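Local coordinates for Non-structural protein 2 (Human respiratory syncytial virus A, PDB 7LDK), which antagonises the host type I interferon response, probably by binding host RIGI and by acting with NS1 to repress IRF3, at residues S23-I28 with Y82-N86; L31-I36 with Y66-L70; F62-Y66 with F92-I96; L104-G108 with I118-D122. All coordinates share one frame; numbering follows the deposited sequence.

Interaction 1 (S23-I28 with Y82-N86)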
loop_
_atom_site.group_PDB
_atom_site.type_symbol
_atom_site.label_atom_id
_atom_site.label_comp_id
_atom_site.label_asym_id
_atom_site.label_seq_id
_atom_site.Cartn_x
_atom_site.Cartn_y
_atom_site.Cartn_z
ATOM N N SER A 23 -12.951 10.402 -11.873
ATOM C CA SER A 23 -13.444 9.442 -10.847
ATOM C C SER A 23 -12.324 9.133 -9.836
ATOM O O SER A 23 -11.104 9.308 -10.134
ATOM C CB SER A 23 -14.030 8.175 -11.455
ATOM O OG SER A 23 -13.144 7.060 -11.345
ATOM N N LEU A 24 -12.758 8.641 -8.676
ATOM C CA LEU A 24 -11.946 8.300 -7.474
ATOM C C LEU A 24 -10.709 7.488 -7.863
ATOM O O LEU A 24 -9.618 7.873 -7.412
ATOM C CB LEU A 24 -12.815 7.493 -6.496
ATOM C CG LEU A 24 -13.941 8.260 -5.805
ATOM C CD1 LEU A 24 -15.159 7.379 -5.556
ATOM C CD2 LEU A 24 -13.448 8.862 -4.502
ATOM N N GLU A 25 -10.883 6.407 -8.638
ATOM C CA GLU A 25 -9.804 5.427 -8.937
ATOM C C GLU A 25 -8.500 6.165 -9.294
ATOM O O GLU A 25 -7.450 5.728 -8.781
ATOM C CB GLU A 25 -10.203 4.440 -10.039
ATOM C CG GLU A 25 -9.206 3.279 -10.186
ATOM C CD GLU A 25 -9.502 2.152 -11.178
ATOM O OE1 GLU A 25 -8.884 1.053 -11.028
ATOM O OE2 GLU A 25 -10.327 2.362 -12.109
ATOM N N THR A 26 -8.548 7.219 -10.119
ATOM C CA THR A 26 -7.348 8.007 -10.541
ATOM C C THR A 26 -6.754 8.745 -9.334
ATOM O O THR A 26 -5.553 8.585 -9.070
ATOM C CB THR A 26 -7.654 9.046 -11.630
ATOM O OG1 THR A 26 -8.681 8.550 -12.488
ATOM C CG2 THR A 26 -6.428 9.430 -12.436
ATOM N N THR A 27 -7.586 9.530 -8.639
ATOM C CA THR A 27 -7.233 10.318 -7.428
ATOM C C THR A 27 -6.548 9.429 -6.392
ATOM O O THR A 27 -5.505 9.851 -5.853
ATOM C CB THR A 27 -8.487 10.907 -6.781
ATOM O OG1 THR A 27 -9.205 11.525 -7.851
ATOM C CG2 THR A 27 -8.158 11.864 -5.653
ATOM N N ILE A 28 -7.133 8.255 -6.120
ATOM C CA ILE A 28 -6.663 7.321 -5.055
ATOM C C ILE A 28 -5.338 6.687 -5.484
ATOM O O ILE A 28 -4.449 6.614 -4.629
ATOM C CB ILE A 28 -7.692 6.238 -4.690
ATOM C CG1 ILE A 28 -8.994 6.811 -4.129
ATOM C CG2 ILE A 28 -7.055 5.295 -3.685
ATOM C CD1 ILE A 28 -9.944 5.780 -3.564
ATOM N N TYR A 82 -12.974 7.098 0.574
ATOM C CA TYR A 82 -11.990 6.246 -0.126
ATOM C C TYR A 82 -12.078 4.819 0.437
ATOM O O TYR A 82 -12.030 3.888 -0.353
ATOM C CB TYR A 82 -10.588 6.851 -0.021
ATOM C CG TYR A 82 -10.391 8.209 -0.659
ATOM C CD1 TYR A 82 -11.325 8.767 -1.517
ATOM C CD2 TYR A 82 -9.233 8.937 -0.429
ATOM C CE1 TYR A 82 -11.132 10.016 -2.092
ATOM C CE2 TYR A 82 -9.014 10.173 -1.015
ATOM C CZ TYR A 82 -9.966 10.722 -1.852
ATOM O OH TYR A 82 -9.779 11.956 -2.412
ATOM N N THR A 83 -12.214 4.632 1.749
ATOM C CA THR A 83 -12.309 3.274 2.345
ATOM C C THR A 83 -13.614 2.602 1.892
ATOM O O THR A 83 -13.573 1.416 1.591
ATOM C CB THR A 83 -12.160 3.241 3.873
ATOM O OG1 THR A 83 -13.231 3.956 4.461
ATOM C CG2 THR A 83 -10.833 3.776 4.355
ATOM N N GLU A 84 -14.733 3.305 1.833
ATOM C CA GLU A 84 -16.028 2.704 1.399
ATOM C C GLU A 84 -15.945 2.443 -0.120
ATOM O O GLU A 84 -16.529 1.450 -0.590
ATOM C CB GLU A 84 -17.232 3.563 1.823
ATOM C CG GLU A 84 -17.431 3.661 3.332
ATOM C CD GLU A 84 -18.461 4.672 3.825
ATOM O OE1 GLU A 84 -18.814 5.621 3.071
ATOM O OE2 GLU A 84 -18.927 4.502 4.980
ATOM N N TYR A 85 -15.198 3.262 -0.864
ATOM C CA TYR A 85 -14.945 3.057 -2.311
ATOM C C TYR A 85 -14.104 1.789 -2.528
ATOM O O TYR A 85 -14.395 1.042 -3.465
ATOM C CB TYR A 85 -14.255 4.260 -2.950
ATOM C CG TYR A 85 -14.169 4.142 -4.448
ATOM C CD1 TYR A 85 -15.308 4.267 -5.229
ATOM C CD2 TYR A 85 -12.978 3.846 -5.087
ATOM C CE1 TYR A 85 -15.259 4.161 -6.612
ATOM C CE2 TYR A 85 -12.907 3.712 -6.466
ATOM C CZ TYR A 85 -14.051 3.885 -7.230
ATOM O OH TYR A 85 -13.990 3.781 -8.589
ATOM N N ASN A 86 -13.091 1.554 -1.695
ATOM C CA ASN A 86 -12.211 0.364 -1.776
ATOM C C ASN A 86 -12.995 -0.911 -1.467
ATOM O O ASN A 86 -12.727 -1.933 -2.122
ATOM C CB ASN A 86 -11.004 0.436 -0.843
ATOM C CG ASN A 86 -10.258 -0.881 -0.832
ATOM O OD1 ASN A 86 -9.633 -1.276 -1.816
ATOM N ND2 ASN A 86 -10.357 -1.605 0.264
#
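Leu-24 and Ile-28, on the first turns of helix 24-35, pack against Tyr-82 and Tyr-85 near the end of the long helix 55-89. This is a helix-helix contact at one end of the fold. The two short segments cross steeply, at 116° between their directions, with their axes 11.3 Å apart. Large side chains fill that distance.

Leu-24 meets both rings. Its CD2 comes to the edge of Tyr-82, 3.5 Å from CE1. Its CB faces the second ring, 3.8 Å from Tyr-85 CE2. The CD1 methyl also turns to Tyr-85, but its exact seat there is doubtful. Ile-28 works from the next turn. Its CG1 sits over a face of Tyr-82, 4.1 Å from the ring centroid, in a CH-pi contact. The CD1 methyl of Ile-28 reaches Tyr-82 CB at 3.8 Å and Tyr-85 CD2 at 3.9 Å, so it touches both tyrosines.

Different first torsions, chi1 -63° in Tyr-82 and -172° in Tyr-85, set the rings apart, and Leu-24 and Ile-28 can each touch both. At the Tyr-82 hydroxyl, Thr-27 CG2 adds a flanking contact, 3.6 Å from OH. No hydrogen bond joins the segments. Outside them, Tyr-85 stacks on Tyr-89, and Val-74 touches Tyr-82. The whole is steep helix-helix packing, in which apolar and aromatic side chains join the start of helix 24-35 to the C-terminal part of helix 55-89.

Interaction 2 (L31-I36 with Y66-L70); sequences LTRDII and YEMKL
Ile-35 is the central side chain of this contact and touches three residues of helix 55-89. Its two branches divide the work. The CG2 methyl lies 3.6 Å from Lys-69 CB and 3.8 Å from Tyr-66 CD1. The CD1 methyl presses on the backbone one step further along, 3.6 Å from Leu-70 CA. It also meets the CD1 methyl of Leu-70. Ile-35 places these branches with CG1 beside its backbone N (chi1 -68°) and CG2 anti to that N.

Leu-31, one turn earlier, adds a looser methyl contact, CD1 to Leu-70 CD1 at 4.1 Å. On the other side of Ile-35, the CD1 of Ile-36 approaches Tyr-66 CD1 at the same distance. Lys-69 takes part through the root of its side chain, and its bent chain leads the amine away.

The polar element is the pair Thr-32 OG1 and Tyr-66 OH, 2.9 Å apart, a weak hydrogen bond. Thr-32 OG1 has a stronger partner in its own helix, the carbonyl O of Ile-28, one turn back. That bond probably steadies the hydroxyl that meets the tyrosine. Both hydroxyls therefore have a partner within a largely apolar contact.

The two helical segments cross at 105°, their axes 10.4 Å apart. Pro-93 touches Thr-32, Ile-36 and Tyr-66, and Ile-109 of strand 103-110 reaches Thr-32 and Ile-36. The contact thus lies in the interior, between helix 24-35, the middle of helix 55-89 and the beta sheet.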
loop_
_atom_site.group_PDB
_atom_site.type_symbol
_atom_site.label_atom_id
_atom_site.label_comp_id
_atom_site.label_asym_id
_atom_site.label_seq_id
_atom_site.Cartn_x
_atom_site.Cartn_y
_atom_site.Cartn_z
ATOM N N LEU A 31 -2.627 9.153 -5.061
ATOM C CA LEU A 31 -2.280 9.235 -3.617
ATOM C C LEU A 31 -1.395 8.049 -3.231
ATOM O O LEU A 31 -0.446 8.242 -2.478
ATOM C CB LEU A 31 -3.567 9.232 -2.786
ATOM C CG LEU A 31 -4.344 10.539 -2.770
ATOM C CD1 LEU A 31 -5.749 10.283 -2.245
ATOM C CD2 LEU A 31 -3.605 11.588 -1.948
ATOM N N THR A 32 -1.734 6.848 -3.697
ATOM C CA THR A 32 -0.979 5.602 -3.413
ATOM C C THR A 32 0.473 5.784 -3.872
ATOM O O THR A 32 1.378 5.392 -3.148
ATOM C CB THR A 32 -1.683 4.412 -4.060
ATOM O OG1 THR A 32 -2.892 4.222 -3.328
ATOM C CG2 THR A 32 -0.861 3.145 -4.040
ATOM N N ARG A 33 0.701 6.422 -5.010
ATOM C CA ARG A 33 2.072 6.620 -5.535
ATOM C C ARG A 33 2.834 7.605 -4.638
ATOM O O ARG A 33 4.044 7.416 -4.468
ATOM C CB ARG A 33 1.985 7.038 -7.005
ATOM C CG ARG A 33 1.305 6.001 -7.894
ATOM C CD ARG A 33 2.017 5.767 -9.215
ATOM N NE ARG A 33 3.368 5.261 -8.983
ATOM C CZ ARG A 33 4.300 5.111 -9.916
ATOM N NH1 ARG A 33 5.488 4.645 -9.567
ATOM N NH2 ARG A 33 4.048 5.422 -11.179
ATOM N N ASP A 34 2.146 8.600 -4.076
ATOM C CA ASP A 34 2.705 9.595 -3.119
ATOM C C ASP A 34 3.019 8.949 -1.767
ATOM O O ASP A 34 4.055 9.272 -1.185
ATOM C CB ASP A 34 1.737 10.762 -2.890
ATOM C CG ASP A 34 1.586 11.712 -4.082
ATOM O OD1 ASP A 34 2.510 11.737 -4.952
ATOM O OD2 ASP A 34 0.553 12.449 -4.132
ATOM N N ILE A 35 2.137 8.087 -1.278
ATOM C CA ILE A 35 2.265 7.452 0.064
ATOM C C ILE A 35 3.306 6.331 0.027
ATOM O O ILE A 35 4.151 6.297 0.917
ATOM C CB ILE A 35 0.901 6.944 0.553
ATOM C CG1 ILE A 35 -0.038 8.114 0.860
ATOM C CG2 ILE A 35 1.075 6.033 1.759
ATOM C CD1 ILE A 35 -1.467 7.699 1.052
ATOM N N ILE A 36 3.224 5.418 -0.938
ATOM C CA ILE A 36 4.087 4.207 -0.942
ATOM C C ILE A 36 5.384 4.539 -1.669
ATOM O O ILE A 36 5.526 4.253 -2.862
ATOM C CB ILE A 36 3.349 2.967 -1.456
ATOM C CG1 ILE A 36 2.126 2.686 -0.580
ATOM C CG2 ILE A 36 4.294 1.779 -1.488
ATOM C CD1 ILE A 36 1.362 1.467 -0.948
ATOM N N TYR A 66 -0.365 2.082 5.489
ATOM C CA TYR A 66 -1.007 2.767 4.345
ATOM C C TYR A 66 -2.174 3.612 4.839
ATOM O O TYR A 66 -2.179 4.808 4.584
ATOM C CB TYR A 66 -1.520 1.787 3.300
ATOM C CG TYR A 66 -2.244 2.493 2.186
ATOM C CD1 TYR A 66 -1.565 3.274 1.274
ATOM C CD2 TYR A 66 -3.622 2.437 2.092
ATOM C CE1 TYR A 66 -2.239 3.938 0.265
ATOM C CE2 TYR A 66 -4.313 3.101 1.096
ATOM C CZ TYR A 66 -3.618 3.861 0.175
ATOM O OH TYR A 66 -4.277 4.502 -0.842
ATOM N N GLU A 67 -3.135 2.992 5.520
ATOM C CA GLU A 67 -4.355 3.676 6.010
ATOM C C GLU A 67 -3.992 4.904 6.850
ATOM O O GLU A 67 -4.660 5.917 6.671
ATOM C CB GLU A 67 -5.202 2.742 6.861
ATOM C CG GLU A 67 -5.838 1.601 6.093
ATOM C CD GLU A 67 -6.281 0.403 6.943
ATOM O OE1 GLU A 67 -6.167 0.443 8.220
ATOM O OE2 GLU A 67 -6.772 -0.582 6.323
ATOM N N MET A 68 -2.987 4.817 7.723
ATOM C CA MET A 68 -2.571 5.961 8.573
ATOM C C MET A 68 -2.050 7.087 7.668
ATOM O O MET A 68 -2.470 8.233 7.846
ATOM C CB MET A 68 -1.447 5.601 9.542
ATOM C CG MET A 68 -1.784 4.512 10.524
ATOM S SD MET A 68 -2.598 5.091 12.013
ATOM C CE MET A 68 -1.323 6.158 12.695
ATOM N N LYS A 69 -1.139 6.785 6.749
ATOM C CA LYS A 69 -0.520 7.823 5.900
ATOM C C LYS A 69 -1.605 8.453 5.030
ATOM O O LYS A 69 -1.523 9.669 4.785
ATOM C CB LYS A 69 0.645 7.227 5.117
ATOM C CG LYS A 69 1.850 6.900 5.994
ATOM C CD LYS A 69 2.769 8.113 6.211
ATOM C CE LYS A 69 3.622 8.065 7.467
ATOM N NZ LYS A 69 2.936 8.723 8.613
ATOM N N LEU A 70 -2.600 7.672 4.617
ATOM C CA LEU A 70 -3.728 8.168 3.801
ATOM C C LEU A 70 -4.545 9.154 4.640
ATOM O O LEU A 70 -4.776 10.310 4.194
ATOM C CB LEU A 70 -4.586 6.990 3.346
ATOM C CG LEU A 70 -5.779 7.363 2.464
ATOM C CD1 LEU A 70 -5.337 8.139 1.240
ATOM C CD2 LEU A 70 -6.559 6.149 2.036
#

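Interaction 3 (F62-Y66 with F92-I96)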
loop_
_atom_site.group_PDB
_atom_site.type_symbol
_atom_site.label_atom_id
_atom_site.label_comp_id
_atom_site.label_asym_id
_atom_site.label_seq_id
_atom_site.Cartn_x
_atom_site.Cartn_y
_atom_site.Cartn_z
ATOM N N PHE A 62 1.380 -3.728 6.556
ATOM C CA PHE A 62 1.405 -2.942 5.305
ATOM C C PHE A 62 0.168 -2.041 5.264
ATOM O O PHE A 62 0.317 -0.857 5.037
ATOM C CB PHE A 62 1.501 -3.869 4.094
ATOM C CG PHE A 62 1.539 -3.114 2.795
ATOM C CD1 PHE A 62 2.740 -2.720 2.250
ATOM C CD2 PHE A 62 0.373 -2.753 2.136
ATOM C CE1 PHE A 62 2.778 -2.024 1.054
ATOM C CE2 PHE A 62 0.414 -2.031 0.954
ATOM C CZ PHE A 62 1.617 -1.680 0.412
ATOM N N LEU A 63 -1.025 -2.588 5.467
ATOM C CA LEU A 63 -2.269 -1.805 5.303
ATOM C C LEU A 63 -2.455 -0.846 6.471
ATOM O O LEU A 63 -2.910 0.280 6.200
ATOM C CB LEU A 63 -3.466 -2.742 5.192
ATOM C CG LEU A 63 -3.441 -3.599 3.933
ATOM C CD1 LEU A 63 -4.653 -4.519 3.922
ATOM C CD2 LEU A 63 -3.389 -2.741 2.666
ATOM N N VAL A 64 -2.117 -1.242 7.699
ATOM C CA VAL A 64 -2.189 -0.308 8.850
ATOM C C VAL A 64 -1.403 0.958 8.481
ATOM O O VAL A 64 -1.942 2.055 8.626
ATOM C CB VAL A 64 -1.675 -0.946 10.158
ATOM C CG1 VAL A 64 -1.419 0.102 11.233
ATOM C CG2 VAL A 64 -2.628 -2.000 10.693
ATOM N N ASN A 65 -0.177 0.821 7.993
ATOM C CA ASN A 65 0.715 1.973 7.708
ATOM C C ASN A 65 0.161 2.749 6.511
ATOM O O ASN A 65 0.196 3.978 6.559
ATOM C CB ASN A 65 2.162 1.539 7.518
ATOM C CG ASN A 65 2.749 0.909 8.759
ATOM O OD1 ASN A 65 2.067 0.618 9.716
ATOM N ND2 ASN A 65 4.029 0.659 8.764
ATOM N N TYR A 66 -0.365 2.082 5.489
ATOM C CA TYR A 66 -1.007 2.767 4.345
ATOM C C TYR A 66 -2.174 3.612 4.839
ATOM O O TYR A 66 -2.179 4.808 4.584
ATOM C CB TYR A 66 -1.520 1.787 3.300
ATOM C CG TYR A 66 -2.244 2.493 2.186
ATOM C CD1 TYR A 66 -1.565 3.274 1.274
ATOM C CD2 TYR A 66 -3.622 2.437 2.092
ATOM C CE1 TYR A 66 -2.239 3.938 0.265
ATOM C CE2 TYR A 66 -4.313 3.101 1.096
ATOM C CZ TYR A 66 -3.618 3.861 0.175
ATOM O OH TYR A 66 -4.277 4.502 -0.842
ATOM N N PHE A 92 -7.633 -0.096 -3.079
ATOM C CA PHE A 92 -6.482 0.014 -2.142
ATOM C C PHE A 92 -5.365 -0.926 -2.606
ATOM O O PHE A 92 -5.617 -2.036 -3.082
ATOM C CB PHE A 92 -6.917 -0.192 -0.687
ATOM C CG PHE A 92 -7.544 1.027 -0.051
ATOM C CD1 PHE A 92 -7.751 2.207 -0.767
ATOM C CD2 PHE A 92 -7.947 0.991 1.277
ATOM C CE1 PHE A 92 -8.359 3.307 -0.177
ATOM C CE2 PHE A 92 -8.553 2.096 1.865
ATOM C CZ PHE A 92 -8.760 3.250 1.138
ATOM N N PRO A 93 -4.095 -0.489 -2.486
ATOM C CA PRO A 93 -2.953 -1.280 -2.916
ATOM C C PRO A 93 -2.776 -2.542 -2.072
ATOM O O PRO A 93 -3.160 -2.543 -0.919
ATOM C CB PRO A 93 -1.769 -0.330 -2.690
ATOM C CG PRO A 93 -2.216 0.501 -1.532
ATOM C CD PRO A 93 -3.669 0.767 -1.855
ATOM N N MET A 94 -2.223 -3.573 -2.700
ATOM C CA MET A 94 -1.809 -4.853 -2.076
ATOM C C MET A 94 -0.298 -4.991 -2.228
ATOM O O MET A 94 0.268 -4.699 -3.279
ATOM C CB MET A 94 -2.452 -6.052 -2.776
ATOM C CG MET A 94 -3.938 -6.168 -2.639
ATOM S SD MET A 94 -4.543 -7.078 -4.100
ATOM C CE MET A 94 -5.982 -6.083 -4.519
ATOM N N PRO A 95 0.402 -5.488 -1.192
ATOM C CA PRO A 95 1.840 -5.686 -1.275
ATOM C C PRO A 95 2.198 -7.009 -1.963
ATOM O O PRO A 95 1.501 -7.948 -1.820
ATOM C CB PRO A 95 2.194 -5.704 0.212
ATOM C CG PRO A 95 1.049 -6.449 0.855
ATOM C CD PRO A 95 -0.156 -5.960 0.084
ATOM N N ILE A 96 3.287 -7.023 -2.707
ATOM C CA ILE A 96 3.929 -8.249 -3.258
ATOM C C ILE A 96 5.119 -8.577 -2.360
ATOM O O ILE A 96 6.032 -7.748 -2.344
ATOM C CB ILE A 96 4.411 -8.016 -4.695
ATOM C CG1 ILE A 96 3.316 -7.445 -5.593
ATOM C CG2 ILE A 96 4.992 -9.303 -5.235
ATOM C CD1 ILE A 96 2.033 -8.243 -5.556
#
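Phe-62 and Pro-95 are the closest backbone pair here, with CA atoms 7.1 Å apart, and the helical segment 62-66 runs roughly antiparallel to 92-96. The two prolines each lie on an aromatic face. Pro-95 CB sits 3.6 Å from the centroid of the Phe-62 ring, only 11° off the normal, a CH-pi contact. Pro-93 CG does the same for Tyr-66, at 3.9 Å from the ring centroid. Pro-93 CD lies over that face too, 3.7 Å from Tyr-66 CZ.

The contact packs the long helix 55-89 against the start of strand 94-100, an outer strand of a three-stranded antiparallel sheet. Phe-62 and Tyr-66 are one turn apart and both have CG anti to the backbone N, which sends the two rings toward the proline-rich segment.

Phe-92 completes the row. The edge of Tyr-66 points at its face in a T-shaped (edge-to-face) pair, with centroids 5.4 Å apart and planes at 69°. Next to Phe-62 in the chain, Leu-63 brings its CD2 to Pro-93 O, 3.6 Å away. The same carbonyl oxygen lies at the edge of the Phe-62 ring. Beyond the segments, Asn-86 OD1 accepts the Phe-92 N-H, and Phe-40 meets Phe-62 edge-to-face.

Interaction 4 (L104-G108 with I118-D122)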
loop_
_atom_site.group_PDB
_atom_site.type_symbol
_atom_site.label_atom_id
_atom_site.label_comp_id
_atom_site.label_asym_id
_atom_site.label_seq_id
_atom_site.Cartn_x
_atom_site.Cartn_y
_atom_site.Cartn_z
ATOM N N LEU A 104 10.336 -12.184 5.126
ATOM C CA LEU A 104 9.622 -11.607 3.967
ATOM C C LEU A 104 10.254 -10.276 3.592
ATOM O O LEU A 104 10.779 -9.566 4.455
ATOM C CB LEU A 104 8.144 -11.439 4.296
ATOM C CG LEU A 104 7.369 -12.729 4.525
ATOM C CD1 LEU A 104 5.969 -12.427 4.966
ATOM C CD2 LEU A 104 7.342 -13.572 3.291
ATOM N N GLU A 105 10.254 -9.992 2.303
ATOM C CA GLU A 105 10.657 -8.695 1.720
ATOM C C GLU A 105 9.506 -8.221 0.831
ATOM O O GLU A 105 9.044 -9.022 0.026
ATOM C CB GLU A 105 11.933 -8.839 0.903
ATOM C CG GLU A 105 12.495 -7.484 0.504
ATOM C CD GLU A 105 13.415 -7.410 -0.704
ATOM O OE1 GLU A 105 13.858 -8.502 -1.208
ATOM O OE2 GLU A 105 13.656 -6.249 -1.151
ATOM N N CYS A 106 9.050 -6.982 0.992
ATOM C CA CYS A 106 8.079 -6.347 0.084
ATOM C C CYS A 106 8.860 -5.740 -1.070
ATOM O O CYS A 106 9.747 -4.933 -0.807
ATOM C CB CYS A 106 7.256 -5.284 0.789
ATOM S SG CYS A 106 5.962 -4.599 -0.280
ATOM N N ILE A 107 8.552 -6.155 -2.301
ATOM C CA ILE A 107 9.318 -5.809 -3.527
ATOM C C ILE A 107 8.462 -4.979 -4.466
ATOM O O ILE A 107 8.963 -4.644 -5.539
ATOM C CB ILE A 107 9.807 -7.074 -4.225
ATOM C CG1 ILE A 107 8.650 -8.001 -4.575
ATOM C CG2 ILE A 107 10.850 -7.739 -3.357
ATOM C CD1 ILE A 107 8.855 -8.703 -5.861
ATOM N N GLY A 108 7.239 -4.668 -4.059
ATOM C CA GLY A 108 6.366 -3.744 -4.797
ATOM C C GLY A 108 4.913 -3.882 -4.365
ATOM O O GLY A 108 4.631 -4.540 -3.324
ATOM N N ILE A 118 3.788 -2.548 -9.593
ATOM C CA ILE A 118 4.968 -1.638 -9.591
ATOM C C ILE A 118 6.023 -2.210 -8.639
ATOM O O ILE A 118 5.707 -2.381 -7.444
ATOM C CB ILE A 118 4.569 -0.211 -9.154
ATOM C CG1 ILE A 118 3.377 0.300 -9.964
ATOM C CG2 ILE A 118 5.766 0.750 -9.221
ATOM C CD1 ILE A 118 2.737 1.528 -9.384
ATOM N N TYR A 119 7.238 -2.429 -9.136
ATOM C CA TYR A 119 8.366 -2.936 -8.321
ATOM C C TYR A 119 9.058 -1.759 -7.630
ATOM O O TYR A 119 8.983 -0.658 -8.127
ATOM C CB TYR A 119 9.282 -3.833 -9.163
ATOM C CG TYR A 119 8.578 -5.096 -9.578
ATOM C CD1 TYR A 119 8.069 -5.941 -8.620
ATOM C CD2 TYR A 119 8.337 -5.418 -10.890
ATOM C CE1 TYR A 119 7.369 -7.087 -8.940
ATOM C CE2 TYR A 119 7.632 -6.565 -11.230
ATOM C CZ TYR A 119 7.134 -7.404 -10.253
ATOM O OH TYR A 119 6.370 -8.508 -10.510
ATOM N N LYS A 120 9.648 -2.035 -6.462
ATOM C CA LYS A 120 10.488 -1.152 -5.615
ATOM C C LYS A 120 11.347 -0.233 -6.490
ATOM O O LYS A 120 11.358 0.975 -6.203
ATOM C CB LYS A 120 11.380 -2.010 -4.706
ATOM C CG LYS A 120 12.344 -2.979 -5.426
ATOM C CD LYS A 120 13.100 -3.906 -4.487
ATOM C CE LYS A 120 13.850 -5.025 -5.180
ATOM N NZ LYS A 120 14.850 -5.651 -4.265
ATOM N N TYR A 121 12.029 -0.772 -7.515
ATOM C CA TYR A 121 12.974 0.019 -8.348
ATOM C C TYR A 121 12.252 1.191 -9.032
ATOM O O TYR A 121 12.955 2.083 -9.513
ATOM C CB TYR A 121 13.767 -0.796 -9.383
ATOM C CG TYR A 121 13.064 -1.804 -10.268
ATOM C CD1 TYR A 121 12.138 -1.471 -11.249
ATOM C CD2 TYR A 121 13.449 -3.139 -10.212
ATOM C CE1 TYR A 121 11.541 -2.441 -12.051
ATOM C CE2 TYR A 121 12.898 -4.111 -11.032
ATOM C CZ TYR A 121 11.912 -3.774 -11.933
ATOM O OH TYR A 121 11.405 -4.801 -12.683
ATOM N N ASP A 122 10.915 1.210 -9.059
ATOM C CA ASP A 122 10.099 2.167 -9.852
ATOM C C ASP A 122 9.238 3.031 -8.923
ATOM O O ASP A 122 8.433 3.824 -9.450
ATOM C CB ASP A 122 9.234 1.402 -10.865
ATOM C CG ASP A 122 9.791 1.354 -12.284
ATOM O OD1 ASP A 122 11.015 1.511 -12.481
ATOM O OD2 ASP A 122 8.972 1.263 -13.198
#
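Ile-107 O is approached by several groups of the segment 118-122. The backbone N of Lys-120 donates to it at 2.9 Å, in a nearly straight bond (171° at the hydrogen). The N-H comes in from above the plane of the carbonyl, tilted 45° from it. Tyr-119 CA adds a CA-H...O contact to Ile-107 O at 3.3 Å. The Tyr-119 ring turns its edge to the same oxygen, with CD1 3.5 Å away.

These bonds belong to the beta hairpin of strands 103-110 and 118-119. Gly-108 and Tyr-119 form an antiparallel, non-hydrogen-bonded pair, with CA atoms 4.1 Å apart. On the other flank of strand 103-110, Ile-107 and Gly-108 both bond to Ile-96, which is consistent with a beta bulge. Past Tyr-119 the chain curls into a 3-10 turn, where Asp-122 N bonds to Tyr-119 O at 2.8 Å. Asp-122 opens the four-residue motif that probably binds host MAP1B.

The side chains of Ile-107 and Tyr-119 run alongside each other, with Ile-107 CD1 3.8 Å from Tyr-119 CE1. The extended chain of Lys-120 reaches back along the strand to Glu-105. There NZ and OE2 form a salt bridge at 3.4 Å, weak as a hydrogen bond. The other carboxylate oxygen, Glu-105 OE1, is hydrogen-bonded to His-100 NE2, which gives the carboxylate a second partner.

Interactions 1 and 2 join the same two helices, 24-35 and 55-89, with centres about 12 Å apart. Along the chain, both segments of interaction 2 fall between those of interaction 1. Interaction 3 shares Tyr-66 with interaction 2, and their centres are about 9 Å apart. It carries the packing from the helices to strand 94-100. Interaction 4 comes last in the chain. It lies in the same sheet, where strands 94-100 and 103-110 are neighbours, with its centre about 12 Å from that of interaction 3. Interactions 1 and 4 lie either side of the centre of the fold, their centres about 23 Å apart. The helix packing is thus continuous with the sheet whose last strand leads into the C-terminal motif.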